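Local coordinates for protein guanylate kinase (Coxiella burnetii, PDB 3TR0) that catalyses ATP-dependent phosphorylation of GMP to GDP and is probably essential for recycling GMP and, indirectly, cGMP, at residues 13-18 against 130-135; 21-26 against 168-173; 76-81 against 105-110; 121-126 against 155-160. One frame throughout, in Å; residues are numbered along the deposited sequence.

In the fold
The four contacts lie in one P-loop kinase fold, near the bound GMP and the loop predicted to bind ATP. Interaction 1 holds most of that phosphate-binding loop against helix 129-137, and interaction 2 lies on the helix that follows the loop. Their centres are about 11 Å apart, both reach the same sulfate, and Asn170 ND2 of interaction 2 binds Ala18 O of interaction 1 at 2.8 Å. Interaction 3 lies on the GMP side, its centre about 17 Å from that of interaction 1. Interaction 4 packs between these regions, about 10 Å from interaction 1 and 13 Å from interaction 3 (centres). Strand 120-125 neighbours strands 9-13 and 166-169, whereas Glu157 and His160 border Asp105 and Trp106.

Interaction 1: 13-18 against 130-135; sequences SAPSGA and EALRER. With SO4 (sulfate ion), chain B.
A loop-to-helix contact sets Gly17, in the phosphate-binding loop between strand 9-13 and helix 20-30, against Leu132 and Arg135 of helix 129-137. The backbones come close, with Gly17 CA 4.6 Å from Leu132 CA. Gly17 sits in a type II turn from Pro15 to Ala18, where its positive phi of 92° is readily adopted by glycine. Leu132 lays CD2 against the peptide after Gly17, 3.4 Å from Gly17 C. The same methyl meets Ala18 CB at 4.0 Å and Pro15 CG at 4.1 Å, the proline and leucine side chains crossing at about a right angle. Arg135 starts with CG anti to its backbone N (chi1 -172°) and bends at chi3, and its NH1 donates to Gly17 O at 2.8 Å. That oxygen lies at the guanidinium edge, in its plane, and the bond is nearly straight at 165°. Gly17 N meanwhile donates to sulfate O2 at 2.9 Å, and Ala18 N makes a weak bond to sulfate O3. The sulfate is held much as P-loops hold a nucleotide phosphate. By drawing on Gly17 O, the arginine probably polarises the Gly17-Ala18 peptide and makes Ala18 N a slightly better donor to an anion.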
# COMPACT_ATOMS: atom_id res chain seq x y z
N SER A 13 -0.61 -14.01 8.18
CA SER A 13 0.07 -15.18 8.75
C SER A 13 1.06 -14.77 9.82
O SER A 13 1.60 -13.67 9.78
CB SER A 13 0.78 -15.98 7.66
OG SER A 13 -0.11 -16.36 6.62
N ALA A 14 1.28 -15.66 10.79
CA ALA A 14 2.19 -15.38 11.88
C ALA A 14 2.42 -16.64 12.70
O ALA A 14 1.58 -17.54 12.71
CB ALA A 14 1.65 -14.27 12.77
N PRO A 15 3.57 -16.72 13.39
CA PRO A 15 3.78 -17.86 14.28
C PRO A 15 2.80 -17.78 15.44
O PRO A 15 2.35 -16.69 15.78
CB PRO A 15 5.22 -17.66 14.77
CG PRO A 15 5.48 -16.19 14.61
CD PRO A 15 4.72 -15.80 13.37
N SER A 16 2.45 -18.93 16.02
CA SER A 16 1.58 -18.93 17.19
C SER A 16 2.21 -18.09 18.29
O SER A 16 3.42 -18.17 18.52
CB SER A 16 1.32 -20.36 17.67
OG SER A 16 0.62 -21.11 16.69
N GLY A 17 1.40 -17.29 18.97
CA GLY A 17 1.89 -16.45 20.05
C GLY A 17 2.32 -15.06 19.61
O GLY A 17 2.86 -14.30 20.41
N ALA A 18 2.08 -14.73 18.35
CA ALA A 18 2.50 -13.42 17.83
C ALA A 18 1.45 -12.34 18.06
O ALA A 18 1.71 -11.16 17.82
CB ALA A 18 2.85 -13.52 16.35
N GLU A 130 11.30 -14.67 22.59
CA GLU A 130 10.83 -14.73 23.97
C GLU A 130 9.40 -14.20 24.10
O GLU A 130 8.64 -14.65 24.95
CB GLU A 130 11.79 -13.99 24.90
CG GLU A 130 13.17 -14.65 24.97
CD GLU A 130 14.14 -13.91 25.88
OE1 GLU A 130 13.84 -12.76 26.27
OE2 GLU A 130 15.21 -14.47 26.19
N ALA A 131 9.04 -13.25 23.24
CA ALA A 131 7.68 -12.72 23.22
C ALA A 131 6.66 -13.81 22.91
O ALA A 131 5.57 -13.84 23.49
CB ALA A 131 7.56 -11.58 22.21
N LEU A 132 7.01 -14.70 21.99
CA LEU A 132 6.14 -15.83 21.65
C LEU A 132 5.95 -16.75 22.85
O LEU A 132 4.82 -17.13 23.18
CB LEU A 132 6.71 -16.63 20.48
CG LEU A 132 6.91 -15.90 19.16
CD1 LEU A 132 7.60 -16.83 18.17
CD2 LEU A 132 5.58 -15.41 18.61
N ARG A 133 7.05 -17.13 23.49
CA ARG A 133 6.99 -18.03 24.63
C ARG A 133 6.17 -17.42 25.75
O ARG A 133 5.33 -18.09 26.35
CB ARG A 133 8.40 -18.37 25.12
CG ARG A 133 8.43 -19.42 26.23
CD ARG A 133 9.84 -19.67 26.73
NE ARG A 133 10.71 -20.25 25.71
CZ ARG A 133 10.81 -21.56 25.47
NH1 ARG A 133 10.09 -22.42 26.17
NH2 ARG A 133 11.62 -22.00 24.52
N GLU A 134 6.41 -16.14 26.03
CA GLU A 134 5.65 -15.41 27.03
C GLU A 134 4.15 -15.46 26.76
O GLU A 134 3.37 -15.86 27.62
CB GLU A 134 6.12 -13.96 27.11
CG GLU A 134 5.41 -13.14 28.19
CD GLU A 134 5.94 -11.73 28.30
OE1 GLU A 134 6.73 -11.32 27.43
OE2 GLU A 134 5.55 -11.03 29.26
N ARG A 135 3.75 -15.05 25.56
CA ARG A 135 2.33 -15.02 25.21
C ARG A 135 1.70 -16.42 25.25
O ARG A 135 0.57 -16.58 25.71
CB ARG A 135 2.11 -14.37 23.84
CG ARG A 135 0.64 -14.14 23.50
CD ARG A 135 0.45 -13.27 22.25
NE ARG A 135 0.61 -11.84 22.52
CZ ARG A 135 1.62 -11.10 22.08
NH1 ARG A 135 2.57 -11.63 21.33
NH2 ARG A 135 1.67 -9.81 22.38
S SO4 B . -1.62 -15.60 17.91
O1 SO4 B . -3.00 -15.38 17.50
O2 SO4 B . -1.42 -17.01 18.22
O3 SO4 B . -0.71 -15.21 16.84
O4 SO4 B . -1.35 -14.83 19.11

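Interaction 2: 21-26 against 168-173; sequences TSLVRA and VVNDNF. With SO4 (sulfate ion), chain B.
The helix that follows the P-loop, 20-30, meets the turn after strand 166-169 (Asn170) and the first residue of helix 173-187 (Phe173) through Leu23, Ser22 and Ala26. Between the two segments the contact is van der Waals. Phe173 CG stands anti to the backbone N (chi1 -170°); the side chain and that of Leu23 slide past each other in opposite directions. Leu23 CD2 lies 3.6 Å from Phe173 CE1, and Ala26 CB is 3.7 Å from Phe173 CZ. The ring edge meets the helix backbone, with CZ 3.5 Å from Ser22 O, an oxygen that already accepts from Ala26 N. Leu23 and Asn170 approach tip to tip, Leu23 CD1 resting 3.9 Å from Asn170 ND2. That amide nitrogen finds its polar partner in Ala18 O of the P-loop, which ties the strand's exit to the loop ahead of the helix. At the start of 21-26, Thr21 N donates to sulfate O1 at 3.1 Å, almost straight at 169°. Asn172, at the N-cap of helix 173-187, caps Gln175 N with OD1. Leu23 continues into the core against Ala176, Val177 and Leu180 of that helix and Ile124 of strand 120-125. Strand 166-169 is outermost in the parallel sheet, and its Val169 packs on Leu198 of the second subunit.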
# COMPACT_ATOMS: atom_id res chain seq x y z
N THR A 21 -4.37 -12.99 16.16
CA THR A 21 -5.82 -13.00 16.30
C THR A 21 -6.35 -11.68 16.86
O THR A 21 -7.33 -11.14 16.36
CB THR A 21 -6.32 -14.18 17.15
OG1 THR A 21 -6.01 -15.40 16.48
CG2 THR A 21 -7.82 -14.09 17.36
N SER A 22 -5.69 -11.17 17.89
CA SER A 22 -6.12 -9.91 18.50
C SER A 22 -5.98 -8.72 17.55
O SER A 22 -6.85 -7.85 17.51
CB SER A 22 -5.34 -9.65 19.79
OG SER A 22 -5.67 -10.62 20.77
N LEU A 23 -4.89 -8.69 16.80
CA LEU A 23 -4.67 -7.62 15.82
C LEU A 23 -5.78 -7.60 14.78
O LEU A 23 -6.34 -6.55 14.47
CB LEU A 23 -3.33 -7.80 15.11
CG LEU A 23 -2.05 -7.50 15.90
CD1 LEU A 23 -0.84 -7.87 15.05
CD2 LEU A 23 -2.00 -6.05 16.31
N VAL A 24 -6.07 -8.78 14.23
CA VAL A 24 -7.08 -8.90 13.18
C VAL A 24 -8.46 -8.48 13.68
O VAL A 24 -9.22 -7.86 12.94
CB VAL A 24 -7.12 -10.34 12.62
CG1 VAL A 24 -8.28 -10.49 11.67
CG2 VAL A 24 -5.81 -10.66 11.90
N ARG A 25 -8.78 -8.81 14.92
CA ARG A 25 -10.07 -8.42 15.49
C ARG A 25 -10.21 -6.91 15.67
O ARG A 25 -11.29 -6.36 15.47
CB ARG A 25 -10.33 -9.16 16.81
CG ARG A 25 -10.64 -10.63 16.60
CD ARG A 25 -10.84 -11.37 17.91
NE ARG A 25 -11.23 -12.76 17.67
CZ ARG A 25 -11.22 -13.71 18.60
NH1 ARG A 25 -10.84 -13.43 19.84
NH2 ARG A 25 -11.59 -14.95 18.29
N ALA A 26 -9.11 -6.25 16.03
CA ALA A 26 -9.11 -4.80 16.14
C ALA A 26 -9.18 -4.16 14.75
O ALA A 26 -9.82 -3.12 14.57
CB ALA A 26 -7.88 -4.32 16.88
N VAL A 168 4.94 -6.88 9.23
CA VAL A 168 4.55 -5.96 10.29
C VAL A 168 4.97 -6.51 11.64
O VAL A 168 4.69 -7.66 11.95
CB VAL A 168 3.03 -5.73 10.31
CG1 VAL A 168 2.66 -4.82 11.47
CG2 VAL A 168 2.56 -5.13 8.99
N VAL A 169 5.65 -5.69 12.45
CA VAL A 169 6.11 -6.14 13.76
C VAL A 169 5.09 -5.80 14.84
O VAL A 169 4.66 -4.66 14.95
CB VAL A 169 7.47 -5.50 14.15
CG1 VAL A 169 7.98 -6.09 15.48
CG2 VAL A 169 8.49 -5.72 13.06
N ASN A 170 4.69 -6.80 15.62
CA ASN A 170 3.75 -6.56 16.71
C ASN A 170 4.46 -6.26 18.02
O ASN A 170 4.46 -7.09 18.94
CB ASN A 170 2.79 -7.74 16.89
CG ASN A 170 1.73 -7.46 17.94
OD1 ASN A 170 1.52 -6.31 18.33
ND2 ASN A 170 1.05 -8.50 18.39
N ASP A 171 5.08 -5.09 18.10
CA ASP A 171 5.77 -4.66 19.31
C ASP A 171 4.92 -3.65 20.07
O ASP A 171 5.04 -3.51 21.29
CB ASP A 171 7.15 -4.08 18.97
CG ASP A 171 7.08 -2.91 18.01
OD1 ASP A 171 6.03 -2.70 17.36
OD2 ASP A 171 8.09 -2.19 17.89
N ASN A 172 4.08 -2.93 19.34
CA ASN A 172 3.09 -2.05 19.95
C ASN A 172 1.74 -2.26 19.26
O ASN A 172 1.62 -2.06 18.06
CB ASN A 172 3.52 -0.58 19.84
CG ASN A 172 2.49 0.37 20.43
OD1 ASN A 172 1.48 0.67 19.81
ND2 ASN A 172 2.76 0.85 21.64
N PHE A 173 0.74 -2.69 20.03
CA PHE A 173 -0.54 -3.07 19.46
C PHE A 173 -1.16 -2.00 18.56
O PHE A 173 -1.55 -2.28 17.42
CB PHE A 173 -1.53 -3.45 20.56
CG PHE A 173 -2.79 -4.08 20.06
CD1 PHE A 173 -2.82 -5.43 19.75
CD2 PHE A 173 -3.95 -3.34 19.91
CE1 PHE A 173 -3.98 -6.03 19.29
CE2 PHE A 173 -5.11 -3.93 19.45
CZ PHE A 173 -5.13 -5.27 19.14
S SO4 B . -1.62 -15.60 17.91
O1 SO4 B . -3.00 -15.38 17.50
O2 SO4 B . -1.42 -17.01 18.22
O3 SO4 B . -0.71 -15.21 16.84
O4 SO4 B . -1.35 -14.83 19.11

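Interaction 3: 76-81 against 105-110; sequences ATIYER and DWQGAR. With 5GP (guanosine-5'-monophosphate), chain D.
Gln107 spends both NE2 hydrogens at once, one across the contact on Thr77 O at 3.1 Å and one on Asp105 OD2 at 2.8 Å. Both acceptors lie in its amide plane, which fixes the rotation of the group; OD2 is met on its syn lone pair, whereas the donor stands 43° above the carbonyl plane of Thr77. A water accepts from Thr77 N and donates to Gln107 OE1, adding a second link between strand and glutamine. Asp105 in turn serves GMP: its CG lies between backbone N and carbonyl carbon (chi1 82°), and OD1 accepts from GMP N2 at 3.0 Å. OD1 also accepts from Gly108 N at 3.0 Å, an N-cap bond that meets the oxygen from above the carboxylate plane. Three N-H donors thus grip the carboxylate, with Gln107 as a second-shell residue positioning it; the bond to N2 reads an amino group that adenine lacks at that position. Ile78 comes tip to tip with Asp105, CD1 3.5 Å from CG, and the same methyl rests against the GMP ribose. Ala76 CB lies 3.7 Å from Gln107 NE2 and close to GMP N2, while Gly108 brings its CA beside N2. Strand 76-78 and helix 106-110 run nearly antiparallel, at 169° with axes 8.5 Å apart. A type I' beta turn from Ile78 to Arg81 leads the strand back into strand 81-86 of the mixed sheet, whose Tyr83 also binds GMP, and Trp106 on the helix stacks on His160 of segment 155-160.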
# COMPACT_ATOMS: atom_id res chain seq x y z
N ALA A 76 -5.12 -27.08 5.09
CA ALA A 76 -3.78 -27.51 5.45
C ALA A 76 -3.79 -28.30 6.74
O ALA A 76 -4.76 -28.26 7.51
CB ALA A 76 -2.85 -26.31 5.58
N THR A 77 -2.71 -29.02 6.98
CA THR A 77 -2.52 -29.75 8.22
C THR A 77 -1.46 -29.05 9.05
O THR A 77 -0.36 -28.76 8.56
CB THR A 77 -2.08 -31.19 7.97
OG1 THR A 77 -3.09 -31.88 7.22
CG2 THR A 77 -1.84 -31.91 9.28
N ILE A 78 -1.79 -28.77 10.31
CA ILE A 78 -0.89 -28.05 11.21
C ILE A 78 -0.89 -28.71 12.58
O ILE A 78 -1.94 -28.86 13.21
CB ILE A 78 -1.31 -26.58 11.35
CG1 ILE A 78 -1.37 -25.92 9.97
CG2 ILE A 78 -0.34 -25.84 12.26
CD1 ILE A 78 -2.14 -24.63 9.94
N TYR A 79 0.29 -29.10 13.04
CA TYR A 79 0.41 -29.82 14.30
C TYR A 79 -0.61 -30.95 14.37
O TYR A 79 -1.36 -31.08 15.35
CB TYR A 79 0.26 -28.87 15.50
CG TYR A 79 0.36 -29.55 16.84
CD1 TYR A 79 1.58 -30.04 17.31
CD2 TYR A 79 -0.76 -29.72 17.65
CE1 TYR A 79 1.67 -30.66 18.54
CE2 TYR A 79 -0.68 -30.34 18.88
CZ TYR A 79 0.54 -30.81 19.32
OH TYR A 79 0.62 -31.44 20.55
N GLU A 80 -0.66 -31.76 13.32
CA GLU A 80 -1.51 -32.95 13.27
C GLU A 80 -3.01 -32.66 13.36
O GLU A 80 -3.80 -33.56 13.63
CB GLU A 80 -1.11 -33.95 14.35
CG GLU A 80 0.33 -34.42 14.25
CD GLU A 80 0.64 -35.55 15.21
OE1 GLU A 80 -0.18 -36.49 15.30
OE2 GLU A 80 1.69 -35.49 15.88
N ARG A 81 -3.39 -31.41 13.12
CA ARG A 81 -4.80 -31.04 13.07
C ARG A 81 -5.11 -30.39 11.73
O ARG A 81 -4.21 -29.98 11.00
CB ARG A 81 -5.16 -30.09 14.22
CG ARG A 81 -4.93 -30.67 15.60
CD ARG A 81 -5.86 -31.83 15.90
NE ARG A 81 -5.65 -32.35 17.25
CZ ARG A 81 -6.34 -33.35 17.79
NH1 ARG A 81 -7.31 -33.94 17.09
NH2 ARG A 81 -6.08 -33.75 19.02
N ASP A 105 -2.16 -20.22 7.68
CA ASP A 105 -0.72 -20.45 7.78
C ASP A 105 -0.06 -20.31 6.42
O ASP A 105 -0.72 -19.97 5.43
CB ASP A 105 -0.41 -21.83 8.39
CG ASP A 105 -0.48 -22.96 7.38
OD1 ASP A 105 -1.33 -22.90 6.48
OD2 ASP A 105 0.32 -23.91 7.49
N TRP A 106 1.25 -20.56 6.37
CA TRP A 106 2.00 -20.35 5.13
C TRP A 106 1.58 -21.29 4.01
O TRP A 106 1.63 -20.93 2.83
CB TRP A 106 3.52 -20.43 5.38
CG TRP A 106 4.01 -21.80 5.76
CD1 TRP A 106 4.25 -22.26 7.03
CD2 TRP A 106 4.34 -22.88 4.88
NE1 TRP A 106 4.70 -23.56 6.98
CE2 TRP A 106 4.76 -23.96 5.67
CE3 TRP A 106 4.32 -23.03 3.49
CZ2 TRP A 106 5.16 -25.18 5.12
CZ3 TRP A 106 4.71 -24.25 2.95
CH2 TRP A 106 5.12 -25.30 3.76
N GLN A 107 1.15 -22.50 4.38
CA GLN A 107 0.67 -23.47 3.40
C GLN A 107 -0.60 -22.98 2.74
O GLN A 107 -0.76 -23.05 1.53
CB GLN A 107 0.40 -24.82 4.06
CG GLN A 107 1.60 -25.42 4.78
CD GLN A 107 1.25 -26.70 5.51
OE1 GLN A 107 1.46 -27.79 5.00
NE2 GLN A 107 0.70 -26.56 6.71
N GLY A 108 -1.53 -22.49 3.56
CA GLY A 108 -2.77 -21.94 3.04
C GLY A 108 -2.51 -20.73 2.17
O GLY A 108 -3.16 -20.54 1.14
N ALA A 109 -1.56 -19.90 2.58
CA ALA A 109 -1.20 -18.71 1.82
C ALA A 109 -0.78 -19.07 0.40
O ALA A 109 -1.24 -18.45 -0.57
CB ALA A 109 -0.08 -17.94 2.52
N ARG A 110 0.09 -20.07 0.26
CA ARG A 110 0.52 -20.52 -1.06
C ARG A 110 -0.67 -20.91 -1.93
O ARG A 110 -0.69 -20.61 -3.13
CB ARG A 110 1.50 -21.70 -0.94
CG ARG A 110 2.86 -21.35 -0.33
CD ARG A 110 3.83 -22.52 -0.44
NE ARG A 110 5.17 -22.20 0.03
CZ ARG A 110 6.22 -23.00 -0.12
NH1 ARG A 110 6.08 -24.18 -0.71
NH2 ARG A 110 7.41 -22.64 0.33
P 5GP D . -4.78 -22.41 16.52
O1P 5GP D . -6.03 -21.61 16.78
O2P 5GP D . -4.86 -23.91 16.63
O3P 5GP D . -3.68 -21.88 17.40
O5' 5GP D . -4.20 -22.02 15.09
C5' 5GP D . -3.18 -22.79 14.48
C4' 5GP D . -2.70 -22.16 13.20
O4' 5GP D . -3.43 -22.72 12.09
C3' 5GP D . -2.96 -20.66 13.08
O3' 5GP D . -1.99 -19.88 13.76
C2' 5GP D . -2.97 -20.44 11.57
O2' 5GP D . -1.65 -20.26 11.09
C1' 5GP D . -3.49 -21.78 11.05
N9 5GP D . -4.89 -21.69 10.57
C8 5GP D . -6.00 -21.37 11.25
N7 5GP D . -7.05 -21.45 10.40
C5 5GP D . -6.58 -21.84 9.19
C6 5GP D . -7.15 -22.09 7.95
O6 5GP D . -8.39 -21.96 7.77
N1 5GP D . -6.37 -22.47 6.94
C2 5GP D . -5.04 -22.61 7.09
N2 5GP D . -4.26 -23.00 6.06
N3 5GP D . -4.46 -22.37 8.28
C4 5GP D . -5.22 -21.99 9.33
O HOH W 1 -0.95 -29.47 4.75

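Interaction 4: 121-126 against 155-160; sequences SIFILP and REEMAH
Phe123 is the main bump, projecting from strand 120-125 onto the backbone of helix 147-158 at Glu157 and Met158. Its CG is anti to the backbone N (chi1 -159°), and the far end of the ring settles in the hollow between the two residues. CZ lies 3.6 Å from Glu157 O and 3.7 Å from Met158 CA. Side chains close the hollow: Met158 CG approaches ring atom CE2 at 3.8 Å, its chain crossing the phenylalanine at about a right angle, and Glu157 CG meets CZ at 4.0 Å. Met158, present as selenomethionine, is the answering bump, filling the hollow bounded by the Phe123 ring, Leu125 CD2 and the Pro126 ring. Its chain, bent at chi3, crosses Pro126 obliquely, SE 3.7 Å from Pro126 CD, and Leu125 CD2 lies more loosely, 4.4 Å from Met158 CG. Glu157 O is satisfied by His160 N within its own segment. Around it, Phe123 makes an edge-to-face pair with Phe164 and touches Pro15 of the P-loop, while Met158 also meets Leu132 of helix 129-137 and Leu205 of the second subunit. A helix resting on a parallel sheet in this way belongs to the layered alpha/beta core of P-loop kinases.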
# COMPACT_ATOMS: atom_id res chain seq x y z
N SER A 121 -0.61 -10.49 0.97
CA SER A 121 -0.29 -11.25 2.17
C SER A 121 0.59 -10.45 3.12
O SER A 121 1.50 -9.73 2.69
CB SER A 121 0.34 -12.61 1.80
OG SER A 121 1.54 -12.44 1.07
N ILE A 122 0.29 -10.56 4.41
CA ILE A 122 0.99 -9.82 5.46
C ILE A 122 1.49 -10.80 6.51
O ILE A 122 0.71 -11.62 7.01
CB ILE A 122 0.04 -8.83 6.16
CG1 ILE A 122 -0.65 -7.92 5.15
CG2 ILE A 122 0.78 -8.04 7.24
CD1 ILE A 122 -1.82 -7.13 5.71
N PHE A 123 2.77 -10.72 6.85
CA PHE A 123 3.32 -11.58 7.89
C PHE A 123 3.56 -10.77 9.17
O PHE A 123 4.23 -9.74 9.14
CB PHE A 123 4.62 -12.24 7.43
CG PHE A 123 4.98 -13.48 8.20
CD1 PHE A 123 4.66 -14.73 7.72
CD2 PHE A 123 5.62 -13.38 9.43
CE1 PHE A 123 4.98 -15.88 8.43
CE2 PHE A 123 5.94 -14.52 10.14
CZ PHE A 123 5.61 -15.77 9.65
N ILE A 124 3.01 -11.24 10.28
CA ILE A 124 3.19 -10.56 11.55
C ILE A 124 4.37 -11.17 12.31
O ILE A 124 4.39 -12.37 12.59
CB ILE A 124 1.94 -10.67 12.44
CG1 ILE A 124 0.69 -10.23 11.67
CG2 ILE A 124 2.11 -9.84 13.70
CD1 ILE A 124 0.73 -8.80 11.20
N LEU A 125 5.36 -10.33 12.62
CA LEU A 125 6.54 -10.77 13.35
C LEU A 125 6.46 -10.38 14.81
O LEU A 125 5.99 -9.29 15.14
CB LEU A 125 7.80 -10.13 12.74
CG LEU A 125 8.12 -10.49 11.29
CD1 LEU A 125 9.16 -9.51 10.73
CD2 LEU A 125 8.61 -11.92 11.21
N PRO A 126 6.92 -11.27 15.70
CA PRO A 126 7.05 -10.89 17.11
C PRO A 126 8.30 -10.05 17.27
O PRO A 126 9.17 -10.11 16.39
CB PRO A 126 7.24 -12.25 17.81
CG PRO A 126 7.94 -13.08 16.79
CD PRO A 126 7.39 -12.64 15.44
N ARG A 155 9.39 -21.13 14.42
CA ARG A 155 10.59 -20.76 13.69
C ARG A 155 10.52 -21.21 12.24
O ARG A 155 11.08 -20.57 11.35
CB ARG A 155 11.84 -21.33 14.36
CG ARG A 155 12.23 -20.62 15.65
CD ARG A 155 13.69 -20.86 15.98
NE ARG A 155 14.20 -19.88 16.93
CZ ARG A 155 15.48 -19.75 17.26
NH1 ARG A 155 16.39 -20.53 16.71
NH2 ARG A 155 15.84 -18.82 18.14
N GLU A 156 9.83 -22.32 12.01
CA GLU A 156 9.66 -22.85 10.66
C GLU A 156 8.61 -22.03 9.91
O GLU A 156 8.73 -21.82 8.71
CB GLU A 156 9.24 -24.32 10.71
CG GLU A 156 10.25 -25.22 11.39
CD GLU A 156 9.79 -26.67 11.46
OE1 GLU A 156 8.62 -26.93 11.09
OE2 GLU A 156 10.58 -27.53 11.88
N GLU A 157 7.59 -21.58 10.63
CA GLU A 157 6.60 -20.69 10.06
C GLU A 157 7.29 -19.39 9.65
O GLU A 157 7.05 -18.86 8.57
CB GLU A 157 5.48 -20.39 11.06
CG GLU A 157 4.36 -19.51 10.52
CD GLU A 157 3.30 -20.29 9.76
OE1 GLU A 157 3.38 -21.54 9.74
OE2 GLU A 157 2.38 -19.67 9.18
N MSE A 158 8.16 -18.88 10.52
CA MSE A 158 8.80 -17.59 10.27
C MSE A 158 9.81 -17.63 9.13
O MSE A 158 10.04 -16.62 8.47
CB MSE A 158 9.44 -17.04 11.55
CG MSE A 158 8.49 -16.18 12.37
SE MSE A 158 9.27 -15.56 14.03
CE MSE A 158 9.62 -17.29 14.86
N ALA A 159 10.39 -18.80 8.87
CA ALA A 159 11.32 -18.95 7.76
C ALA A 159 10.62 -18.71 6.42
O ALA A 159 11.27 -18.49 5.40
CB ALA A 159 11.96 -20.32 7.78
N HIS A 160 9.29 -18.75 6.43
CA HIS A 160 8.50 -18.54 5.21
C HIS A 160 8.12 -17.08 4.98
O HIS A 160 7.34 -16.79 4.07
CB HIS A 160 7.23 -19.40 5.23
CG HIS A 160 7.49 -20.86 5.08
ND1 HIS A 160 7.63 -21.47 3.86
CD2 HIS A 160 7.64 -21.84 6.01
CE1 HIS A 160 7.85 -22.77 4.03
NE2 HIS A 160 7.87 -23.01 5.33